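UPF0141 protein yjdB (Campylobacter jejuni subsp. jejuni HB93-13, PDB 4TN0) probably transfers phosphoethanolamine to cell-envelope targets in the periplasm with the help of bound zinc, an activity required for polymyxin resistance and motility. Local coordinates at residues N32-G37 with D42-T47; K163-E168 with Y193-L198; E187-T192 with E229-N234; Y202-I207 with L221-D226. All coordinates share one frame; numbering follows the deposited sequence.

Interaction 1: N32-G37 with D42-T47; sequences NYSLGG and DTNFYT
The side-chain amide of Asn-44 stands next to the ring of Tyr-33, the two planes 38° apart; ND2 approaches Tyr-33 CD2 obliquely, to 3.2 Å. Leu-35 lies over one face of the same amide, its CD1 3.5 Å from Asn-44 CG, while its CB sits near OD1. Both segments belong to the long loop between strands 18-24 and 53-59 of this alkaline phosphatase-like fold, and Asp-42 to Phe-45 form a type I beta turn whose Thr-43 and Asn-44 side chains grip the backbone of the other segment. Asn-44 OD1 takes the N-H of Leu-35 at 2.7 Å, almost straight at 176°, though the donor is tilted out of the carbonyl plane. The N-H of Ser-34 is turned instead to Thr-43 OG1, at 3.1 Å. That hydroxyl in turn donates to Asn-32 O, so a single oxygen links two backbone groups. With chi1 at 53°, Ser-34 OG is tucked between its own N and carbonyl carbon, from where it reaches the turn. There it receives the N-H of Asn-44 and donates to Asp-42. Outside the pair, Lys-48 forms a salt bridge with Asp-42 OD1, and Asp-201 OD1 of helix 186-211 bonds both Asn-44 ND2 and Thr-47 OG1, fixing which way the amide faces. The Tyr-33 hydroxyl is bonded to that of Tyr-223. The carboxylate of Asp-42 is met nearly end-on along one C-O bond, Ser-34 OG standing 2.6 Å from OD1.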
# COMPACT_ATOMS: atom_id res chain seq x y z
N ASN A 32 1.64 8.64 -12.35
CA ASN A 32 2.88 8.17 -12.98
C ASN A 32 2.93 6.65 -13.06
O ASN A 32 4.00 6.05 -13.10
CB ASN A 32 4.11 8.69 -12.24
CG ASN A 32 4.35 10.17 -12.47
OD1 ASN A 32 3.45 11.00 -12.32
ND2 ASN A 32 5.57 10.51 -12.83
N TYR A 33 1.76 6.03 -13.04
CA TYR A 33 1.65 4.60 -13.23
C TYR A 33 1.26 4.30 -14.69
O TYR A 33 0.28 4.84 -15.21
CB TYR A 33 0.65 4.01 -12.22
CG TYR A 33 1.33 3.70 -10.91
CD1 TYR A 33 1.86 4.72 -10.12
CD2 TYR A 33 1.50 2.38 -10.47
CE1 TYR A 33 2.53 4.45 -8.94
CE2 TYR A 33 2.16 2.09 -9.28
CZ TYR A 33 2.68 3.14 -8.52
OH TYR A 33 3.34 2.88 -7.35
N SER A 34 2.10 3.52 -15.37
CA SER A 34 1.81 3.15 -16.75
C SER A 34 0.64 2.16 -16.82
O SER A 34 -0.05 2.07 -17.83
CB SER A 34 3.06 2.59 -17.44
OG SER A 34 3.64 1.53 -16.69
N LEU A 35 0.41 1.43 -15.72
CA LEU A 35 -0.78 0.58 -15.56
C LEU A 35 -2.06 1.38 -15.73
O LEU A 35 -3.13 0.83 -16.01
CB LEU A 35 -0.77 -0.12 -14.19
CG LEU A 35 0.06 -1.41 -14.05
CD1 LEU A 35 0.39 -1.74 -12.59
CD2 LEU A 35 -0.61 -2.59 -14.72
N GLY A 36 -1.96 2.69 -15.51
CA GLY A 36 -3.12 3.56 -15.58
C GLY A 36 -3.05 4.52 -16.76
O GLY A 36 -3.86 5.43 -16.86
N GLY A 37 -2.09 4.31 -17.65
CA GLY A 37 -2.02 5.15 -18.83
C GLY A 37 -0.97 6.24 -18.84
O GLY A 37 -1.04 7.17 -19.66
N ASP A 42 7.62 3.69 -18.80
CA ASP A 42 6.85 2.49 -18.44
C ASP A 42 7.18 2.01 -17.03
O ASP A 42 7.91 1.03 -16.85
CB ASP A 42 7.09 1.35 -19.44
CG ASP A 42 6.20 0.15 -19.17
OD1 ASP A 42 5.18 0.31 -18.46
OD2 ASP A 42 6.53 -0.97 -19.63
N THR A 43 6.62 2.69 -16.04
CA THR A 43 6.93 2.43 -14.63
C THR A 43 6.45 1.07 -14.13
O THR A 43 6.94 0.55 -13.12
CB THR A 43 6.31 3.50 -13.73
OG1 THR A 43 4.92 3.61 -14.03
CG2 THR A 43 6.99 4.84 -13.95
N ASN A 44 5.47 0.50 -14.82
CA ASN A 44 4.88 -0.76 -14.38
C ASN A 44 5.26 -1.95 -15.26
O ASN A 44 4.46 -2.86 -15.48
CB ASN A 44 3.38 -0.60 -14.32
CG ASN A 44 2.97 0.48 -13.35
OD1 ASN A 44 2.25 1.41 -13.71
ND2 ASN A 44 3.41 0.36 -12.11
N PHE A 45 6.49 -1.92 -15.76
CA PHE A 45 7.07 -2.96 -16.61
C PHE A 45 6.97 -4.38 -16.02
O PHE A 45 6.72 -5.34 -16.75
CB PHE A 45 8.52 -2.61 -16.87
CG PHE A 45 9.26 -3.63 -17.66
CD1 PHE A 45 9.14 -3.67 -19.04
CD2 PHE A 45 10.10 -4.55 -17.03
CE1 PHE A 45 9.84 -4.61 -19.79
CE2 PHE A 45 10.79 -5.49 -17.77
CZ PHE A 45 10.66 -5.52 -19.15
N TYR A 46 7.17 -4.53 -14.72
CA TYR A 46 7.23 -5.86 -14.12
C TYR A 46 5.87 -6.47 -13.76
O TYR A 46 5.60 -7.62 -14.12
CB TYR A 46 8.11 -5.82 -12.88
CG TYR A 46 9.54 -5.51 -13.23
CD1 TYR A 46 10.01 -4.20 -13.21
CD2 TYR A 46 10.41 -6.52 -13.63
CE1 TYR A 46 11.32 -3.91 -13.55
CE2 TYR A 46 11.73 -6.24 -13.96
CZ TYR A 46 12.18 -4.94 -13.93
OH TYR A 46 13.49 -4.65 -14.26
N THR A 47 5.03 -5.73 -13.04
CA THR A 47 3.72 -6.27 -12.65
C THR A 47 2.75 -6.29 -13.84
O THR A 47 1.69 -6.92 -13.76
CB THR A 47 3.09 -5.51 -11.45
OG1 THR A 47 3.00 -4.11 -11.73
CG2 THR A 47 3.92 -5.70 -10.19

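Interaction 2: K163-E168 with Y193-L198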
# COMPACT_ATOMS: atom_id res chain seq x y z
N LYS A 163 18.13 7.98 -4.00
CA LYS A 163 18.69 7.02 -3.05
C LYS A 163 17.77 5.83 -2.82
O LYS A 163 18.10 4.94 -2.07
CB LYS A 163 18.97 7.68 -1.70
CG LYS A 163 20.17 8.64 -1.64
CD LYS A 163 20.20 9.22 -0.23
CE LYS A 163 21.47 9.90 0.17
NZ LYS A 163 21.26 10.38 1.58
N ARG A 164 16.60 5.83 -3.45
CA ARG A 164 15.59 4.80 -3.14
C ARG A 164 15.81 3.51 -3.93
O ARG A 164 15.33 2.45 -3.55
CB ARG A 164 14.17 5.34 -3.42
CG ARG A 164 13.79 6.62 -2.64
CD ARG A 164 13.43 6.34 -1.19
NE ARG A 164 14.59 6.26 -0.31
CZ ARG A 164 15.17 7.29 0.29
NH1 ARG A 164 16.23 7.08 1.07
NH2 ARG A 164 14.69 8.53 0.14
N TYR A 165 16.55 3.60 -5.02
CA TYR A 165 16.74 2.45 -5.89
C TYR A 165 18.21 2.19 -6.17
O TYR A 165 19.02 3.12 -6.19
CB TYR A 165 15.99 2.63 -7.20
CG TYR A 165 16.30 3.92 -7.92
CD1 TYR A 165 15.49 5.04 -7.75
CD2 TYR A 165 17.40 4.02 -8.78
CE1 TYR A 165 15.76 6.21 -8.40
CE2 TYR A 165 17.68 5.19 -9.44
CZ TYR A 165 16.86 6.29 -9.24
OH TYR A 165 17.11 7.45 -9.90
N PRO A 166 18.58 0.91 -6.38
CA PRO A 166 19.94 0.54 -6.77
C PRO A 166 20.20 0.87 -8.24
O PRO A 166 19.23 1.09 -8.98
CB PRO A 166 19.98 -0.97 -6.50
CG PRO A 166 18.56 -1.41 -6.74
CD PRO A 166 17.71 -0.27 -6.20
N SER A 167 21.48 0.91 -8.63
CA SER A 167 21.86 1.34 -9.99
C SER A 167 21.18 0.50 -11.05
O SER A 167 20.91 0.98 -12.15
CB SER A 167 23.40 1.33 -10.16
OG SER A 167 23.96 0.02 -10.15
N GLU A 168 20.86 -0.74 -10.71
CA GLU A 168 20.27 -1.64 -11.69
C GLU A 168 18.88 -1.17 -12.14
O GLU A 168 18.37 -1.63 -13.17
CB GLU A 168 20.17 -3.06 -11.10
CG GLU A 168 21.54 -3.70 -10.76
CD GLU A 168 22.11 -3.28 -9.39
OE1 GLU A 168 21.37 -2.65 -8.60
OE2 GLU A 168 23.28 -3.58 -9.08
N TYR A 193 12.00 10.10 -10.11
CA TYR A 193 10.79 9.73 -9.40
C TYR A 193 10.23 8.43 -9.97
O TYR A 193 9.80 7.55 -9.21
CB TYR A 193 9.75 10.87 -9.44
CG TYR A 193 8.46 10.55 -8.70
CD1 TYR A 193 8.41 10.58 -7.31
CD2 TYR A 193 7.29 10.21 -9.39
CE1 TYR A 193 7.24 10.27 -6.62
CE2 TYR A 193 6.11 9.91 -8.71
CZ TYR A 193 6.09 9.95 -7.33
OH TYR A 193 4.94 9.66 -6.65
N ASP A 194 10.24 8.32 -11.30
CA ASP A 194 9.75 7.15 -12.01
C ASP A 194 10.59 5.89 -11.78
O ASP A 194 10.07 4.76 -11.70
CB ASP A 194 9.66 7.44 -13.50
CG ASP A 194 8.48 8.33 -13.83
OD1 ASP A 194 7.65 8.55 -12.93
OD2 ASP A 194 8.36 8.77 -14.99
N ASN A 195 11.90 6.09 -11.66
CA ASN A 195 12.79 4.99 -11.30
C ASN A 195 12.39 4.39 -9.96
O ASN A 195 12.41 3.17 -9.82
CB ASN A 195 14.25 5.46 -11.21
CG ASN A 195 14.86 5.71 -12.55
OD1 ASN A 195 14.37 5.25 -13.58
ND2 ASN A 195 15.95 6.48 -12.56
N THR A 196 12.03 5.23 -9.00
CA THR A 196 11.63 4.73 -7.69
C THR A 196 10.36 3.89 -7.81
O THR A 196 10.18 2.92 -7.08
CB THR A 196 11.39 5.86 -6.66
OG1 THR A 196 10.19 6.60 -7.01
CG2 THR A 196 12.54 6.79 -6.64
N LEU A 197 9.49 4.28 -8.73
CA LEU A 197 8.25 3.53 -8.97
C LEU A 197 8.55 2.17 -9.62
O LEU A 197 7.93 1.16 -9.28
CB LEU A 197 7.31 4.35 -9.87
CG LEU A 197 6.72 5.66 -9.31
CD1 LEU A 197 5.84 6.36 -10.32
CD2 LEU A 197 5.94 5.42 -8.02
N LEU A 198 9.50 2.18 -10.56
CA LEU A 198 9.96 0.99 -11.26
C LEU A 198 10.53 -0.01 -10.27
O LEU A 198 10.20 -1.20 -10.30
CB LEU A 198 11.02 1.37 -12.29
CG LEU A 198 11.46 0.29 -13.27
CD1 LEU A 198 10.28 -0.14 -14.13
CD2 LEU A 198 12.59 0.84 -14.14
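Tyr-165 has its ring folded in between its own backbone N and carbonyl carbon (chi1 53°), which turns it to helix 186-211; Asn-195, with CG anti to its carbonyl carbon (chi1 -73°), lays its CB on the ring and carries the amide toward the phenol oxygen. Asn-195 CB lies over one face, displaced toward the rim, 3.3 Å from Tyr-165 CE1, and makes a CH-pi contact. From there the amide, standing nearly perpendicular to the ring plane, reaches the phenol oxygen: ND2 donates to Tyr-165 OH at 3.1 Å, with the N-H...O line essentially straight (177°) and the oxygen in the amide plane. The amide is held at its other end too, since OD1 accepts from the backbone N of Phe-172. Thr-196 takes the ring edge, its CG2 near the ring plane and 3.6 Å from Tyr-165 CD1. In the alkaline phosphatase-like fold this joins the loop that follows strand 146-152 to the long helix, and the ring lies along that helix, touching Thr-192 one turn back and Tyr-199 one turn on. Arg-164 runs alongside Thr-196 in the same direction, its CB 3.9 Å from Thr-196 CG2. Its chain then bends away and NH2 is bonded to His-157 O and Thr-160 OG1, while Thr-196 OG1, the other branch of that side chain, is hydrogen-bonded to Ser-156 OG.

Interaction 3: E187-T192 with E229-N234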
# COMPACT_ATOMS: atom_id res chain seq x y z
N GLU A 187 12.34 17.32 -16.18
CA GLU A 187 12.32 15.97 -16.77
C GLU A 187 13.24 15.01 -16.01
O GLU A 187 12.90 13.84 -15.84
CB GLU A 187 12.71 15.97 -18.24
CG GLU A 187 11.68 16.63 -19.14
CD GLU A 187 11.79 16.11 -20.57
OE1 GLU A 187 12.14 14.92 -20.75
OE2 GLU A 187 11.53 16.90 -21.52
N ALA A 188 14.38 15.51 -15.58
CA ALA A 188 15.34 14.69 -14.84
C ALA A 188 14.75 14.33 -13.49
O ALA A 188 15.00 13.23 -12.97
CB ALA A 188 16.72 15.41 -14.68
N LEU A 189 14.01 15.26 -12.91
CA LEU A 189 13.38 15.00 -11.63
C LEU A 189 12.34 13.90 -11.80
O LEU A 189 12.29 12.96 -11.01
CB LEU A 189 12.77 16.26 -11.04
CG LEU A 189 11.98 16.08 -9.75
CD1 LEU A 189 12.88 15.47 -8.68
CD2 LEU A 189 11.39 17.40 -9.26
N ILE A 190 11.52 14.02 -12.84
CA ILE A 190 10.48 13.03 -13.12
C ILE A 190 11.09 11.65 -13.34
O ILE A 190 10.54 10.63 -12.87
CB ILE A 190 9.60 13.41 -14.34
CG1 ILE A 190 9.07 14.84 -14.20
CG2 ILE A 190 8.50 12.38 -14.58
CD1 ILE A 190 8.09 15.02 -13.12
N ASN A 191 12.19 11.60 -14.10
CA ASN A 191 12.86 10.34 -14.36
C ASN A 191 13.24 9.67 -13.05
O ASN A 191 12.98 8.49 -12.85
CB ASN A 191 14.12 10.54 -15.22
CG ASN A 191 13.82 10.86 -16.68
OD1 ASN A 191 12.74 10.59 -17.19
ND2 ASN A 191 14.82 11.41 -17.36
N THR A 192 13.83 10.44 -12.15
CA THR A 192 14.28 9.92 -10.87
C THR A 192 13.11 9.37 -10.07
O THR A 192 13.20 8.31 -9.45
CB THR A 192 14.97 11.01 -10.05
OG1 THR A 192 15.82 11.78 -10.91
CG2 THR A 192 15.79 10.42 -8.92
N GLU A 229 2.55 12.87 -4.39
CA GLU A 229 3.72 13.74 -4.29
C GLU A 229 3.66 14.81 -5.37
O GLU A 229 3.22 14.54 -6.48
CB GLU A 229 5.02 12.95 -4.45
CG GLU A 229 6.30 13.76 -4.23
CD GLU A 229 6.68 13.86 -2.76
OE1 GLU A 229 5.77 13.84 -1.87
OE2 GLU A 229 7.91 13.98 -2.50
N SER A 230 4.08 16.02 -5.03
CA SER A 230 4.26 17.09 -6.03
C SER A 230 5.72 17.15 -6.51
O SER A 230 6.64 16.96 -5.72
CB SER A 230 3.84 18.44 -5.45
OG SER A 230 2.43 18.54 -5.46
N LEU A 231 5.92 17.47 -7.79
CA LEU A 231 7.25 17.47 -8.39
C LEU A 231 7.55 18.81 -9.09
O LEU A 231 8.11 18.83 -10.19
CB LEU A 231 7.37 16.31 -9.38
CG LEU A 231 7.21 14.91 -8.78
CD1 LEU A 231 7.08 13.89 -9.87
CD2 LEU A 231 8.33 14.51 -7.87
N GLY A 232 7.17 19.92 -8.47
CA GLY A 232 7.45 21.24 -9.01
C GLY A 232 6.31 21.86 -9.81
O GLY A 232 6.34 23.04 -10.15
N GLU A 233 5.31 21.06 -10.16
CA GLU A 233 4.15 21.61 -10.84
C GLU A 233 3.57 22.74 -9.99
O GLU A 233 3.30 22.56 -8.80
CB GLU A 233 3.10 20.55 -11.12
CG GLU A 233 3.62 19.28 -11.78
CD GLU A 233 3.92 18.18 -10.75
OE1 GLU A 233 3.89 18.47 -9.53
OE2 GLU A 233 4.15 17.02 -11.16
N ASN A 234 3.40 23.91 -10.61
CA ASN A 234 2.85 25.07 -9.93
C ASN A 234 3.68 25.47 -8.71
O ASN A 234 3.16 26.07 -7.75
CB ASN A 234 1.39 24.77 -9.55
CG ASN A 234 0.55 24.40 -10.77
OD1 ASN A 234 0.18 25.26 -11.58
ND2 ASN A 234 0.28 23.12 -10.92
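A short beta hairpin, made by strands 230-231 and 237-238, packs its first strand against the early turns of helix 186-211 through Leu-231, whose side chain is directed at the helix. The side chains that meet are all aliphatic, and one methyl also packs on a backbone carbonyl. Leu-231 CD1 meets Ile-190 CD1 at 3.6 Å, the two side chains crossing at a slant, and Leu-231 CB lies 4.0 Å from the same Ile-190 methyl. Leu-189 comes in from the preceding position of the helix: CG anti to the backbone N (chi1 175°) sends its CD2 over the backbone of Leu-231, 3.7 Å from Leu-231 O and 4.2 Å from Leu-231 CB. The strand ends here. Gly-232 takes a positive phi of 97°, and Glu-233 folds back so that OE1 accepts the N-H of Leu-231 at 2.9 Å, approached from above the carboxylate plane. Glu-233 OE2 forms a salt bridge with Arg-29, which also bonds Glu-229 O. Tyr-193, further along the helix, rests on Glu-229, Tyr-38, from the loop after strand 18-24, touches Ile-190, and Ser-230 pairs through its backbone with Leu-238 of the partner strand.

Interaction 4: Y202-I207 with L221-D226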
# COMPACT_ATOMS: atom_id res chain seq x y z
N TYR A 202 9.09 -3.68 -9.49
CA TYR A 202 9.87 -4.92 -9.53
C TYR A 202 9.71 -5.72 -8.25
O TYR A 202 9.51 -6.94 -8.28
CB TYR A 202 11.35 -4.59 -9.76
CG TYR A 202 12.34 -5.70 -9.42
CD1 TYR A 202 13.01 -5.72 -8.20
CD2 TYR A 202 12.61 -6.72 -10.33
CE1 TYR A 202 13.90 -6.72 -7.89
CE2 TYR A 202 13.50 -7.73 -10.02
CZ TYR A 202 14.15 -7.73 -8.81
OH TYR A 202 15.06 -8.73 -8.51
N LEU A 203 9.81 -5.04 -7.12
CA LEU A 203 9.68 -5.69 -5.82
C LEU A 203 8.30 -6.31 -5.65
O LEU A 203 8.15 -7.35 -4.99
CB LEU A 203 9.95 -4.69 -4.71
CG LEU A 203 11.39 -4.23 -4.56
CD1 LEU A 203 11.48 -3.39 -3.32
CD2 LEU A 203 12.37 -5.42 -4.49
N LEU A 204 7.29 -5.66 -6.22
CA LEU A 204 5.96 -6.26 -6.21
C LEU A 204 5.96 -7.57 -6.97
O LEU A 204 5.48 -8.58 -6.45
CB LEU A 204 4.90 -5.29 -6.78
CG LEU A 204 4.16 -4.38 -5.80
CD1 LEU A 204 5.07 -3.62 -4.86
CD2 LEU A 204 3.18 -3.46 -6.52
N SER A 205 6.53 -7.60 -8.16
CA SER A 205 6.47 -8.83 -8.93
C SER A 205 7.36 -9.91 -8.30
O SER A 205 7.08 -11.09 -8.44
CB SER A 205 6.82 -8.58 -10.40
OG SER A 205 8.21 -8.44 -10.60
N GLU A 206 8.42 -9.52 -7.59
CA GLU A 206 9.21 -10.47 -6.81
C GLU A 206 8.39 -11.07 -5.67
O GLU A 206 8.59 -12.22 -5.29
CB GLU A 206 10.47 -9.81 -6.25
CG GLU A 206 11.56 -9.60 -7.30
CD GLU A 206 12.14 -10.90 -7.86
OE1 GLU A 206 12.80 -11.63 -7.09
OE2 GLU A 206 11.95 -11.18 -9.07
N ILE A 207 7.49 -10.27 -5.12
CA ILE A 207 6.59 -10.75 -4.08
C ILE A 207 5.61 -11.75 -4.68
O ILE A 207 5.42 -12.84 -4.13
CB ILE A 207 5.83 -9.58 -3.41
CG1 ILE A 207 6.74 -8.90 -2.39
CG2 ILE A 207 4.54 -10.06 -2.71
CD1 ILE A 207 6.21 -7.58 -1.90
N LEU A 221 -1.80 -10.42 -3.06
CA LEU A 221 -1.03 -9.20 -2.83
C LEU A 221 -1.92 -7.97 -2.99
O LEU A 221 -2.61 -7.80 -4.01
CB LEU A 221 0.15 -9.12 -3.79
CG LEU A 221 0.84 -7.75 -3.87
CD1 LEU A 221 1.48 -7.38 -2.55
CD2 LEU A 221 1.89 -7.75 -4.98
N PHE A 222 -1.93 -7.11 -1.97
CA PHE A 222 -2.56 -5.81 -2.10
C PHE A 222 -1.55 -4.73 -1.77
O PHE A 222 -0.94 -4.74 -0.68
CB PHE A 222 -3.80 -5.67 -1.21
CG PHE A 222 -4.60 -4.43 -1.51
CD1 PHE A 222 -5.06 -4.19 -2.79
CD2 PHE A 222 -4.87 -3.50 -0.53
CE1 PHE A 222 -5.77 -3.04 -3.09
CE2 PHE A 222 -5.58 -2.37 -0.81
CZ PHE A 222 -6.04 -2.13 -2.10
N TYR A 223 -1.35 -3.83 -2.74
CA TYR A 223 -0.41 -2.71 -2.62
C TYR A 223 -1.13 -1.37 -2.79
O TYR A 223 -1.87 -1.18 -3.76
CB TYR A 223 0.71 -2.83 -3.66
CG TYR A 223 1.43 -1.52 -3.99
CD1 TYR A 223 1.14 -0.82 -5.15
CD2 TYR A 223 2.41 -0.99 -3.14
CE1 TYR A 223 1.78 0.36 -5.47
CE2 TYR A 223 3.06 0.22 -3.45
CZ TYR A 223 2.74 0.87 -4.62
OH TYR A 223 3.35 2.06 -4.96
N LEU A 224 -0.89 -0.45 -1.87
CA LEU A 224 -1.35 0.94 -2.04
C LEU A 224 -0.37 1.93 -1.41
O LEU A 224 0.36 1.60 -0.47
CB LEU A 224 -2.75 1.17 -1.46
CG LEU A 224 -2.98 1.14 0.05
CD1 LEU A 224 -4.41 1.57 0.34
CD2 LEU A 224 -2.70 -0.23 0.67
N SER A 225 -0.36 3.15 -1.92
CA SER A 225 0.52 4.16 -1.38
C SER A 225 -0.17 4.89 -0.25
O SER A 225 -1.40 4.87 -0.17
CB SER A 225 0.94 5.14 -2.47
OG SER A 225 1.97 5.97 -1.98
N ASP A 226 0.61 5.50 0.64
CA ASP A 226 0.04 6.34 1.69
C ASP A 226 -0.49 7.67 1.14
O ASP A 226 -1.50 8.17 1.64
CB ASP A 226 1.04 6.59 2.83
CG ASP A 226 2.33 7.27 2.37
OD1 ASP A 226 2.58 7.33 1.15
OD2 ASP A 226 3.12 7.72 3.24
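The apolar contacts come from Leu-204 and Ile-207, one helical turn apart, meeting Leu-221 and Tyr-223, alternate residues on one face of the strand. Leu-204 CD1 lies over a face of the Tyr-223 ring, while CD2 presses on the root of the ring, 3.6 Å from Tyr-223 CD1 and equally close to CG. Leu-221 fits between the two helix residues: its CD2 is 4.1 Å from Leu-204 CG and 4.0 Å from Leu-204 O, and its CD1 is 4.1 Å from Ile-207 CG2. Both strand side chains have CG anti to the backbone N, which projects them to the helix. The short segments run nearly antiparallel, at 164° with axes 10.1 Å apart, as in a layered alpha/beta fold; helix 186-211 is the connection of a beta-alpha-beta crossover from strand 146-152 to strand 218-224, passing over strand 18-24, where Ile-207 touches Val-23.

Polar bonding belongs to the Tyr-223 hydroxyl, whose partner is Tyr-33. The metal contact follows the strand: Asp-226 OD2 binds zinc, together with Glu-26, His-227 and phosphorylated Thr-65, while Asp-226 OD1 accepts from Thr-27 N.

Between the helix and strand side chains, aliphatic groups and the Tyr-223 ring meet, and Leu-204 O is touched from the strand by a methyl group. Cohesion there therefore rests on close packing, and the polar chemistry is displaced to the Tyr-223 hydroxyl and to the metal ligand just beyond the strand end.

Helix 186-211 serves interactions 3, 2 and 4 in turn along its length, from the hairpin through the 163-168 loop to the central sheet; the centres of interactions 3 and 4 lie about 22 Å apart. Interaction 1 is bound to this helix by Asn-32 ND2 and Asp-194 OD1, 2.9 Å apart, and to the sheet by Tyr-33 OH and Tyr-223 OH, 2.5 Å apart. Tyr-193 bridges interactions 2 and 3, its CD2 3.7 Å from Leu-231 CD1. Only interaction 4 includes a zinc ligand, Asp-226. The others stand back from the site: the side chain of Arg-164 is about 11 Å from the zinc ion, those of Tyr-33 and Leu-231 about 13 Å.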